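Local structure of tailspike protein (Siphovirus 9NA, 3RIQ) at residues Asp39-Asp44 and Lys62-Gly67; Val126-Ile131 and Gln274-Gly279; Gln330-Asp335 and Thr352-Thr357. The protein probably binds the lipopolysaccharide of Salmonella as the phage tailspike and, as an endorhamnosidase, cleaves its polysaccharide chain. All coordinates share one frame; numbering follows the deposited sequence.

Interaction 1: residues Asp39-Asp44 and Lys62-Gly67; sequences DYNFID and KFIGDG
Phe42 lays its ring beside the backbone of Ile64, Gly65 and Gly67. The two segments run parallel and pair in register, Tyr40 with Phe63 and Asn41 with Ile64. Chi1 of 71° sets Phe42 CG between its backbone N and carbonyl carbon; the far end of the ring, CE2 and CZ, reaches Gly65. Gly65 CA sits over one ring face, 3.7 Å from the centroid of the Phe42 ring, a CH-pi contact. Gly67 O lies near the ring plane, at the edge. With no side chain on Gly65, Phe42 CZ comes to 3.6 Å from Gly65 CA. Tyr40 CB meets the edge of the Phe63 ring at CD1, and the phenol of Tyr40 turns away to hydrogen-bond Glu46 and Leu23. Asn41 and Ile64 lie side by side, ND2 against CG2 at 3.5 Å. Three backbone bonds join the segments: Tyr40 N to Lys62 O, Ile64 N to Tyr40 O, and Phe42 N to Ile64 O. The second is the shortest, at 2.7 Å. A side-chain bond adds to these: Asp39 OD1 takes Lys62 N at 2.9 Å on its anti side, 32° out of the carboxylate plane. Asp39 and Lys62 point the same way, yet OD1 and NZ stay 4.9 Å apart. A water joins Asp39 OD2 to Lys62 NZ, while another bridges OD1 to NZ more weakly. This is lateral pairing between rungs of a right-handed parallel beta-helix, and strand 79-87 continues it beyond Phe63. The Asp39 carboxylate thus continues the ladder with a side-chain acceptor, and its attraction to Lys62 is probably relayed by water.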
loop_
_atom_site.group_PDB
_atom_site.type_symbol
_atom_site.label_atom_id
_atom_site.label_comp_id
_atom_site.label_asym_id
_atom_site.label_seq_id
_atom_site.Cartn_x
_atom_site.Cartn_y
_atom_site.Cartn_z
ATOM N N ASP A 39 41.794 9.587 8.383
ATOM C CA ASP A 39 41.635 8.660 7.254
ATOM C C ASP A 39 42.713 7.560 7.355
ATOM O O ASP A 39 43.848 7.818 7.788
ATOM C CB ASP A 39 41.813 9.382 5.925
ATOM C CG ASP A 39 40.629 10.224 5.528
ATOM O OD1 ASP A 39 39.525 10.123 6.116
ATOM O OD2 ASP A 39 40.821 11.027 4.605
ATOM N N TYR A 40 42.348 6.348 6.966
ATOM C CA TYR A 40 43.225 5.207 7.079
ATOM C C TYR A 40 43.429 4.569 5.717
ATOM O O TYR A 40 42.465 4.142 5.070
ATOM C CB TYR A 40 42.615 4.183 8.040
ATOM C CG TYR A 40 43.534 3.035 8.305
ATOM C CD1 TYR A 40 44.695 3.214 9.058
ATOM C CD2 TYR A 40 43.289 1.784 7.754
ATOM C CE1 TYR A 40 45.571 2.170 9.282
ATOM C CE2 TYR A 40 44.150 0.718 7.982
ATOM C CZ TYR A 40 45.285 0.923 8.759
ATOM O OH TYR A 40 46.163 -0.092 9.048
ATOM N N ASN A 41 44.688 4.509 5.290
ATOM C CA ASN A 41 45.057 3.907 4.015
ATOM C C ASN A 41 45.424 2.452 4.224
ATOM O O ASN A 41 46.525 2.135 4.743
ATOM C CB ASN A 41 46.221 4.704 3.418
ATOM C CG ASN A 41 45.799 6.072 2.971
ATOM O OD1 ASN A 41 46.119 7.081 3.596
ATOM N ND2 ASN A 41 45.070 6.116 1.888
ATOM N N PHE A 42 44.494 1.562 3.853
ATOM C CA PHE A 42 44.722 0.113 4.019
ATOM C C PHE A 42 45.317 -0.501 2.788
ATOM O O PHE A 42 45.222 0.068 1.682
ATOM C CB PHE A 42 43.426 -0.623 4.454
ATOM C CG PHE A 42 42.365 -0.730 3.382
ATOM C CD1 PHE A 42 42.365 -1.823 2.497
ATOM C CD2 PHE A 42 41.351 0.214 3.292
ATOM C CE1 PHE A 42 41.388 -1.968 1.491
ATOM C CE2 PHE A 42 40.346 0.074 2.305
ATOM C CZ PHE A 42 40.365 -1.015 1.403
ATOM N N ILE A 43 45.938 -1.661 2.989
ATOM C CA ILE A 43 46.574 -2.397 1.881
ATOM C C ILE A 43 45.674 -3.580 1.545
ATOM O O ILE A 43 45.073 -4.149 2.451
ATOM C CB ILE A 43 48.054 -2.843 2.242
ATOM C CG1 ILE A 43 48.755 -3.411 1.001
ATOM C CG2 ILE A 43 48.089 -3.829 3.471
ATOM C CD1 ILE A 43 50.307 -3.524 1.214
ATOM N N ASP A 44 45.572 -3.924 0.261
ATOM C CA ASP A 44 44.748 -5.053 -0.167
ATOM C C ASP A 44 45.145 -6.342 0.565
ATOM O O ASP A 44 46.318 -6.770 0.508
ATOM C CB ASP A 44 44.960 -5.247 -1.659
ATOM C CG ASP A 44 44.123 -6.391 -2.232
ATOM O OD1 ASP A 44 43.036 -6.713 -1.667
ATOM O OD2 ASP A 44 44.593 -6.995 -3.236
ATOM N N LYS A 62 37.625 8.056 6.807
ATOM C CA LYS A 62 37.391 7.010 5.818
ATOM C C LYS A 62 38.430 5.916 5.859
ATOM O O LYS A 62 39.580 6.165 6.236
ATOM C CB LYS A 62 37.433 7.624 4.408
ATOM C CG LYS A 62 36.430 8.751 4.225
ATOM C CD LYS A 62 36.463 9.248 2.803
ATOM C CE LYS A 62 35.428 10.341 2.602
ATOM N NZ LYS A 62 35.769 11.573 3.381
ATOM N N PHE A 63 38.024 4.713 5.440
ATOM C CA PHE A 63 38.968 3.646 5.082
ATOM C C PHE A 63 39.226 3.695 3.570
ATOM O O PHE A 63 38.290 3.480 2.773
ATOM C CB PHE A 63 38.408 2.286 5.464
ATOM C CG PHE A 63 38.079 2.155 6.931
ATOM C CD1 PHE A 63 39.090 2.300 7.918
ATOM C CD2 PHE A 63 36.770 1.923 7.340
ATOM C CE1 PHE A 63 38.787 2.161 9.304
ATOM C CE2 PHE A 63 36.448 1.813 8.721
ATOM C CZ PHE A 63 37.465 1.922 9.701
ATOM N N ILE A 64 40.478 3.950 3.182
ATOM C CA ILE A 64 40.832 4.203 1.793
ATOM C C ILE A 64 41.759 3.127 1.264
ATOM O O ILE A 64 42.791 2.859 1.876
ATOM C CB ILE A 64 41.536 5.580 1.653
ATOM C CG1 ILE A 64 40.654 6.708 2.185
ATOM C CG2 ILE A 64 41.988 5.842 0.178
ATOM C CD1 ILE A 64 41.411 8.043 2.405
ATOM N N GLY A 65 41.411 2.477 0.154
ATOM C CA GLY A 65 42.289 1.442 -0.394
ATOM C C GLY A 65 41.734 0.906 -1.684
ATOM O O GLY A 65 40.579 1.143 -2.002
ATOM N N ASP A 66 42.573 0.158 -2.407
ATOM C CA ASP A 66 42.122 -0.675 -3.518
ATOM C C ASP A 66 42.193 -2.122 -3.061
ATOM O O ASP A 66 43.271 -2.598 -2.677
ATOM C CB ASP A 66 43.067 -0.518 -4.709
ATOM C CG ASP A 66 43.049 0.860 -5.298
ATOM O OD1 ASP A 66 42.000 1.537 -5.278
ATOM O OD2 ASP A 66 44.113 1.260 -5.797
ATOM N N GLY A 67 41.081 -2.833 -3.093
ATOM C CA GLY A 67 41.044 -4.214 -2.638
ATOM C C GLY A 67 40.269 -4.367 -1.322
ATOM O O GLY A 67 39.350 -3.598 -1.026
HETATM O O HOH W 1 37.768 12.247 6.083
HETATM O O HOH W 2 38.805 11.820 2.891
HETATM O O HOH W 3 45.238 -0.058 -1.141
HETATM O O HOH W 4 45.504 2.850 0.596
#

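Interaction 2: residues Val126-Ile131 and Gln274-Gly279; sequences VNDHDI and QCYYDG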
loop_
_atom_site.group_PDB
_atom_site.type_symbol
_atom_site.label_atom_id
_atom_site.label_comp_id
_atom_site.label_asym_id
_atom_site.label_seq_id
_atom_site.Cartn_x
_atom_site.Cartn_y
_atom_site.Cartn_z
ATOM N N VAL A 126 31.564 -8.234 -17.335
ATOM C CA VAL A 126 31.073 -9.243 -18.291
ATOM C C VAL A 126 29.591 -9.157 -18.626
ATOM O O VAL A 126 29.186 -9.563 -19.716
ATOM C CB VAL A 126 31.396 -10.715 -17.841
ATOM C CG1 VAL A 126 32.887 -10.926 -17.725
ATOM C CG2 VAL A 126 30.684 -11.087 -16.537
ATOM N N ASN A 127 28.786 -8.659 -17.687
ATOM C CA ASN A 127 27.366 -8.510 -17.924
ATOM C C ASN A 127 27.066 -7.353 -18.900
ATOM O O ASN A 127 25.895 -7.146 -19.289
ATOM C CB ASN A 127 26.641 -8.308 -16.580
ATOM C CG ASN A 127 26.646 -9.569 -15.708
ATOM O OD1 ASN A 127 26.713 -10.707 -16.208
ATOM N ND2 ASN A 127 26.547 -9.365 -14.389
ATOM N N ASP A 128 28.104 -6.588 -19.248
ATOM C CA ASP A 128 27.974 -5.455 -20.187
ATOM C C ASP A 128 28.248 -5.938 -21.603
ATOM O O ASP A 128 29.260 -5.587 -22.236
ATOM C CB ASP A 128 28.890 -4.281 -19.825
ATOM C CG ASP A 128 28.560 -3.676 -18.469
ATOM O OD1 ASP A 128 27.365 -3.404 -18.186
ATOM O OD2 ASP A 128 29.492 -3.505 -17.665
ATOM N N HIS A 129 27.300 -6.733 -22.091
ATOM C CA HIS A 129 27.455 -7.472 -23.346
ATOM C C HIS A 129 27.706 -6.556 -24.539
ATOM O O HIS A 129 28.387 -6.955 -25.477
ATOM C CB HIS A 129 26.244 -8.383 -23.580
ATOM C CG HIS A 129 25.985 -9.347 -22.461
ATOM N ND1 HIS A 129 26.949 -10.212 -21.979
ATOM C CD2 HIS A 129 24.862 -9.598 -21.741
ATOM C CE1 HIS A 129 26.436 -10.938 -21.000
ATOM N NE2 HIS A 129 25.171 -10.586 -20.835
ATOM N N ASP A 130 27.176 -5.333 -24.484
ATOM C CA ASP A 130 27.317 -4.366 -25.579
ATOM C C ASP A 130 28.739 -3.793 -25.784
ATOM O O ASP A 130 29.106 -3.436 -26.909
ATOM C CB ASP A 130 26.280 -3.225 -25.458
ATOM C CG ASP A 130 26.430 -2.397 -24.170
ATOM O OD1 ASP A 130 27.097 -2.856 -23.230
ATOM O OD2 ASP A 130 25.856 -1.282 -24.094
ATOM N N ILE A 131 29.538 -3.713 -24.715
ATOM C CA ILE A 131 30.869 -3.083 -24.809
ATOM C C ILE A 131 32.061 -3.946 -24.340
ATOM O O ILE A 131 33.202 -3.576 -24.585
ATOM C CB ILE A 131 30.948 -1.695 -24.092
ATOM C CG1 ILE A 131 30.770 -1.832 -22.570
ATOM C CG2 ILE A 131 29.956 -0.684 -24.726
ATOM C CD1 ILE A 131 31.039 -0.520 -21.790
ATOM N N GLN A 274 16.070 2.659 -12.639
ATOM C CA GLN A 274 17.034 2.499 -13.747
ATOM C C GLN A 274 18.181 1.533 -13.457
ATOM O O GLN A 274 19.333 1.816 -13.796
ATOM C CB GLN A 274 17.564 3.851 -14.215
ATOM C CG GLN A 274 16.455 4.705 -14.840
ATOM C CD GLN A 274 16.976 6.062 -15.286
ATOM O OE1 GLN A 274 17.715 6.757 -14.546
ATOM N NE2 GLN A 274 16.610 6.454 -16.496
ATOM N N CYS A 275 17.888 0.376 -12.857
ATOM C CA CYS A 275 18.932 -0.690 -12.831
ATOM C C CYS A 275 19.080 -1.282 -14.245
ATOM O O CYS A 275 18.179 -1.137 -15.088
ATOM C CB CYS A 275 18.617 -1.779 -11.810
ATOM S SG CYS A 275 17.067 -2.684 -12.132
ATOM N N TYR A 276 20.226 -1.894 -14.518
ATOM C CA TYR A 276 20.466 -2.408 -15.866
ATOM C C TYR A 276 19.849 -3.782 -16.093
ATOM O O TYR A 276 19.499 -4.125 -17.240
ATOM C CB TYR A 276 21.960 -2.405 -16.185
ATOM C CG TYR A 276 22.281 -2.595 -17.647
ATOM C CD1 TYR A 276 21.766 -1.726 -18.638
ATOM C CD2 TYR A 276 23.142 -3.611 -18.053
ATOM C CE1 TYR A 276 22.109 -1.885 -20.008
ATOM C CE2 TYR A 276 23.501 -3.763 -19.386
ATOM C CZ TYR A 276 22.956 -2.905 -20.371
ATOM O OH TYR A 276 23.301 -3.060 -21.718
ATOM N N TYR A 277 19.685 -4.568 -15.014
ATOM C CA TYR A 277 18.905 -5.786 -15.130
ATOM C C TYR A 277 17.518 -5.599 -14.483
ATOM O O TYR A 277 16.787 -4.678 -14.894
ATOM C CB TYR A 277 19.718 -7.003 -14.684
ATOM C CG TYR A 277 20.730 -7.391 -15.759
ATOM C CD1 TYR A 277 20.371 -8.310 -16.759
ATOM C CD2 TYR A 277 21.981 -6.780 -15.847
ATOM C CE1 TYR A 277 21.277 -8.675 -17.766
ATOM C CE2 TYR A 277 22.891 -7.125 -16.839
ATOM C CZ TYR A 277 22.543 -8.064 -17.806
ATOM O OH TYR A 277 23.452 -8.399 -18.805
ATOM N N ASP A 278 17.133 -6.386 -13.476
ATOM C CA ASP A 278 15.698 -6.480 -13.133
ATOM C C ASP A 278 15.384 -5.675 -11.872
ATOM O O ASP A 278 16.182 -5.653 -10.927
ATOM C CB ASP A 278 15.340 -7.953 -12.922
ATOM C CG ASP A 278 15.873 -8.802 -14.053
ATOM O OD1 ASP A 278 15.612 -8.407 -15.216
ATOM O OD2 ASP A 278 16.620 -9.776 -13.798
ATOM N N GLY A 279 14.238 -5.008 -11.851
ATOM C CA GLY A 279 13.904 -4.139 -10.706
ATOM C C GLY A 279 14.095 -4.823 -9.359
ATOM O O GLY A 279 14.628 -4.228 -8.409
#
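Tyr277 reaches Asn127 from a loop of the right-handed parallel beta-helix, after strand 266-273. Its partner segment, 126-131, belongs to the long excursion between strands 79-87 and 146-151. The phenol OH of Tyr277 donates to Asn127 O at 2.8 Å. It comes in the carbonyl plane, on a lone pair, and Asn127 O in turn lies in the plane of the Tyr277 ring, at its edge. Asn127 CB packs against CE2 of the same ring. The His129 side chain crosses Tyr277 at about a right angle, and Asn127 O stands over one face of the imidazole, offset toward its rim. Tyr276 meets Asp130 tip to tip, though its OH stays 3.9 Å from Asp130 OD2. Tyr276 CE2 also passes Asp128 OD1 at 4.1 Å. These carboxylates are held from outside the contact: Arg96 makes salt bridges to both Asp128 and Asp130, and Tyr122 bonds Asp128. Backbone bonds of Tyr276 to Val243, and of Tyr277 to Glu245 and Gly322, fix the other side. Within 126-131, Asp128 is the centre of an inverse gamma turn. Asn127 O, already gripped by the phenol, also receives a weak bond from His129 N at 3.2 Å.

Interaction 3: residues Gln330-Asp335 and Thr352-Thr357; sequences QKNIID and TNNDIT
Asn332 and Asn354 both carry CG anti to the carbonyl carbon, with chi1 near -60°. Their side chains lie side by side, pointing the same way, with the amide planes 28° apart. Asn354 OD1 accepts Asn332 N in its carbonyl plane at 2.9 Å, and takes a weak bond from Asn332 ND2. The other ends of this pair are also held: Asn332 OD1 by His310 and Thr308, Asn354 ND2 by Gly329 and Asp349. Next to it, Gln330 OE1 receives Asn353 ND2 at 3.0 Å, the two amides turned nearly perpendicular. Lys331 N bonds Asn353 O, also at 3.0 Å. Past the asparagines, strands 333-340 and 355-362 pair in parallel as adjacent rungs of the beta-helix. Ile334 CD1 packs on Ile356 CG1 at 4.2 Å. Asp335 and Thr357 lie on the other face, against Val338 and Tyr340 of a second subunit. Thr357 OG1 donates to Asp335 OD1, and a water links OG1 back to Ile334 O. Side-chain amides, together with the Lys331 N to Asn353 O bond, carry the hydrogen bonding on ahead of the strands. Asp335 OD1 also takes Asn358 ND2, and two donors on one oxygen would probably stabilise this buried carboxylate.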
loop_
_atom_site.group_PDB
_atom_site.type_symbol
_atom_site.label_atom_id
_atom_site.label_comp_id
_atom_site.label_asym_id
_atom_site.label_seq_id
_atom_site.Cartn_x
_atom_site.Cartn_y
_atom_site.Cartn_z
ATOM N N GLN A 330 7.962 -21.315 -5.468
ATOM C CA GLN A 330 6.546 -21.442 -5.117
ATOM C C GLN A 330 6.301 -21.101 -3.682
ATOM O O GLN A 330 7.237 -20.971 -2.904
ATOM C CB GLN A 330 6.023 -22.854 -5.423
ATOM C CG GLN A 330 6.675 -24.001 -4.606
ATOM C CD GLN A 330 5.981 -25.332 -4.908
ATOM O OE1 GLN A 330 4.795 -25.526 -4.558
ATOM N NE2 GLN A 330 6.661 -26.206 -5.627
ATOM N N LYS A 331 5.024 -20.905 -3.370
ATOM C CA LYS A 331 4.542 -20.519 -2.046
ATOM C C LYS A 331 5.070 -19.147 -1.615
ATOM O O LYS A 331 5.058 -18.819 -0.428
ATOM C CB LYS A 331 4.880 -21.587 -1.004
ATOM C CG LYS A 331 4.160 -22.906 -1.260
ATOM C CD LYS A 331 4.614 -24.002 -0.274
ATOM C CE LYS A 331 3.733 -23.929 1.004
ATOM N NZ LYS A 331 4.198 -24.667 2.192
ATOM N N ASN A 332 5.448 -18.330 -2.582
ATOM C CA ASN A 332 5.743 -16.916 -2.306
ATOM C C ASN A 332 4.458 -16.116 -2.185
ATOM O O ASN A 332 3.451 -16.472 -2.802
ATOM C CB ASN A 332 6.590 -16.310 -3.424
ATOM C CG ASN A 332 7.890 -17.070 -3.673
ATOM O OD1 ASN A 332 8.768 -17.135 -2.819
ATOM N ND2 ASN A 332 8.025 -17.641 -4.861
ATOM N N ILE A 333 4.490 -15.032 -1.419
ATOM C CA ILE A 333 3.379 -14.049 -1.330
ATOM C C ILE A 333 3.885 -12.734 -1.881
ATOM O O ILE A 333 4.900 -12.238 -1.424
ATOM C CB ILE A 333 2.855 -13.904 0.127
ATOM C CG1 ILE A 333 2.234 -15.220 0.571
ATOM C CG2 ILE A 333 1.860 -12.735 0.229
ATOM C CD1 ILE A 333 1.911 -15.295 2.068
ATOM N N ILE A 334 3.211 -12.217 -2.909
ATOM C CA ILE A 334 3.596 -10.960 -3.550
ATOM C C ILE A 334 2.402 -10.043 -3.493
ATOM O O ILE A 334 1.333 -10.409 -3.980
ATOM C CB ILE A 334 4.048 -11.146 -5.044
ATOM C CG1 ILE A 334 5.224 -12.108 -5.149
ATOM C CG2 ILE A 334 4.452 -9.791 -5.654
ATOM C CD1 ILE A 334 4.821 -13.557 -5.371
ATOM N N ASP A 335 2.558 -8.864 -2.888
ATOM C CA ASP A 335 1.453 -7.900 -2.802
ATOM C C ASP A 335 1.936 -6.479 -3.031
ATOM O O ASP A 335 2.922 -6.069 -2.412
ATOM C CB ASP A 335 0.744 -7.973 -1.417
ATOM C CG ASP A 335 -0.367 -6.935 -1.297
ATOM O OD1 ASP A 335 -1.287 -6.972 -2.168
ATOM O OD2 ASP A 335 -0.322 -6.040 -0.418
ATOM N N THR A 352 5.685 -21.228 -9.840
ATOM C CA THR A 352 4.324 -21.739 -9.870
ATOM C C THR A 352 3.740 -21.630 -8.466
ATOM O O THR A 352 4.474 -21.458 -7.510
ATOM C CB THR A 352 4.324 -23.233 -10.349
ATOM O OG1 THR A 352 2.988 -23.666 -10.580
ATOM C CG2 THR A 352 4.969 -24.152 -9.287
ATOM N N ASN A 353 2.421 -21.742 -8.321
ATOM C CA ASN A 353 1.796 -21.851 -7.010
ATOM C C ASN A 353 2.210 -20.682 -6.110
ATOM O O ASN A 353 2.518 -20.861 -4.940
ATOM C CB ASN A 353 2.134 -23.225 -6.385
ATOM C CG ASN A 353 1.432 -23.470 -5.059
ATOM O OD1 ASN A 353 0.300 -23.023 -4.850
ATOM N ND2 ASN A 353 2.113 -24.176 -4.143
ATOM N N ASN A 354 2.148 -19.471 -6.674
ATOM C CA ASN A 354 2.351 -18.232 -5.912
ATOM C C ASN A 354 1.063 -17.438 -5.825
ATOM O O ASN A 354 0.167 -17.577 -6.661
ATOM C CB ASN A 354 3.470 -17.383 -6.564
ATOM C CG ASN A 354 4.816 -18.090 -6.533
ATOM O OD1 ASN A 354 5.271 -18.497 -5.467
ATOM N ND2 ASN A 354 5.431 -18.274 -7.698
ATOM N N ASP A 355 1.012 -16.585 -4.807
ATOM C CA ASP A 355 -0.137 -15.729 -4.553
ATOM C C ASP A 355 0.249 -14.284 -4.805
ATOM O O ASP A 355 1.149 -13.765 -4.151
ATOM C CB ASP A 355 -0.615 -15.930 -3.123
ATOM C CG ASP A 355 -1.361 -17.218 -2.974
ATOM O OD1 ASP A 355 -2.517 -17.279 -3.424
ATOM O OD2 ASP A 355 -0.811 -18.181 -2.428
ATOM N N ILE A 356 -0.428 -13.676 -5.776
ATOM C CA ILE A 356 -0.019 -12.400 -6.376
ATOM C C ILE A 356 -1.177 -11.435 -6.337
ATOM O O ILE A 356 -2.219 -11.716 -6.926
ATOM C CB ILE A 356 0.383 -12.616 -7.864
ATOM C CG1 ILE A 356 1.509 -13.644 -7.999
ATOM C CG2 ILE A 356 0.806 -11.317 -8.538
ATOM C CD1 ILE A 356 1.774 -14.092 -9.421
ATOM N N THR A 357 -0.998 -10.309 -5.664
ATOM C CA THR A 357 -2.081 -9.337 -5.523
ATOM C C THR A 357 -1.639 -7.913 -5.714
ATOM O O THR A 357 -0.516 -7.571 -5.418
ATOM C CB THR A 357 -2.778 -9.430 -4.123
ATOM O OG1 THR A 357 -1.819 -9.283 -3.071
ATOM C CG2 THR A 357 -3.494 -10.766 -3.938
HETATM O O HOH W 5 1.773 -18.502 -1.638
HETATM O O HOH W 6 -0.532 -11.420 -2.019
#

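In the fold
The three contacts follow one another along the chain, and none nests in or crosses another. Interaction 1 comes first, near the N-terminal end of the beta-helix, and closes a loop of 17 residues, one turn of the coil. Interaction 2 spans far more, 142 residues, and ties a long excursion to a loop several turns further on. Interaction 3 again closes a single turn, with 16 residues between its segments, and this part of the fold borders a second subunit. The centres of interactions 1 and 3 lie 44 Å apart. Interaction 2 has nearest atoms about 18 Å from interaction 1 and about 11 Å from interaction 3.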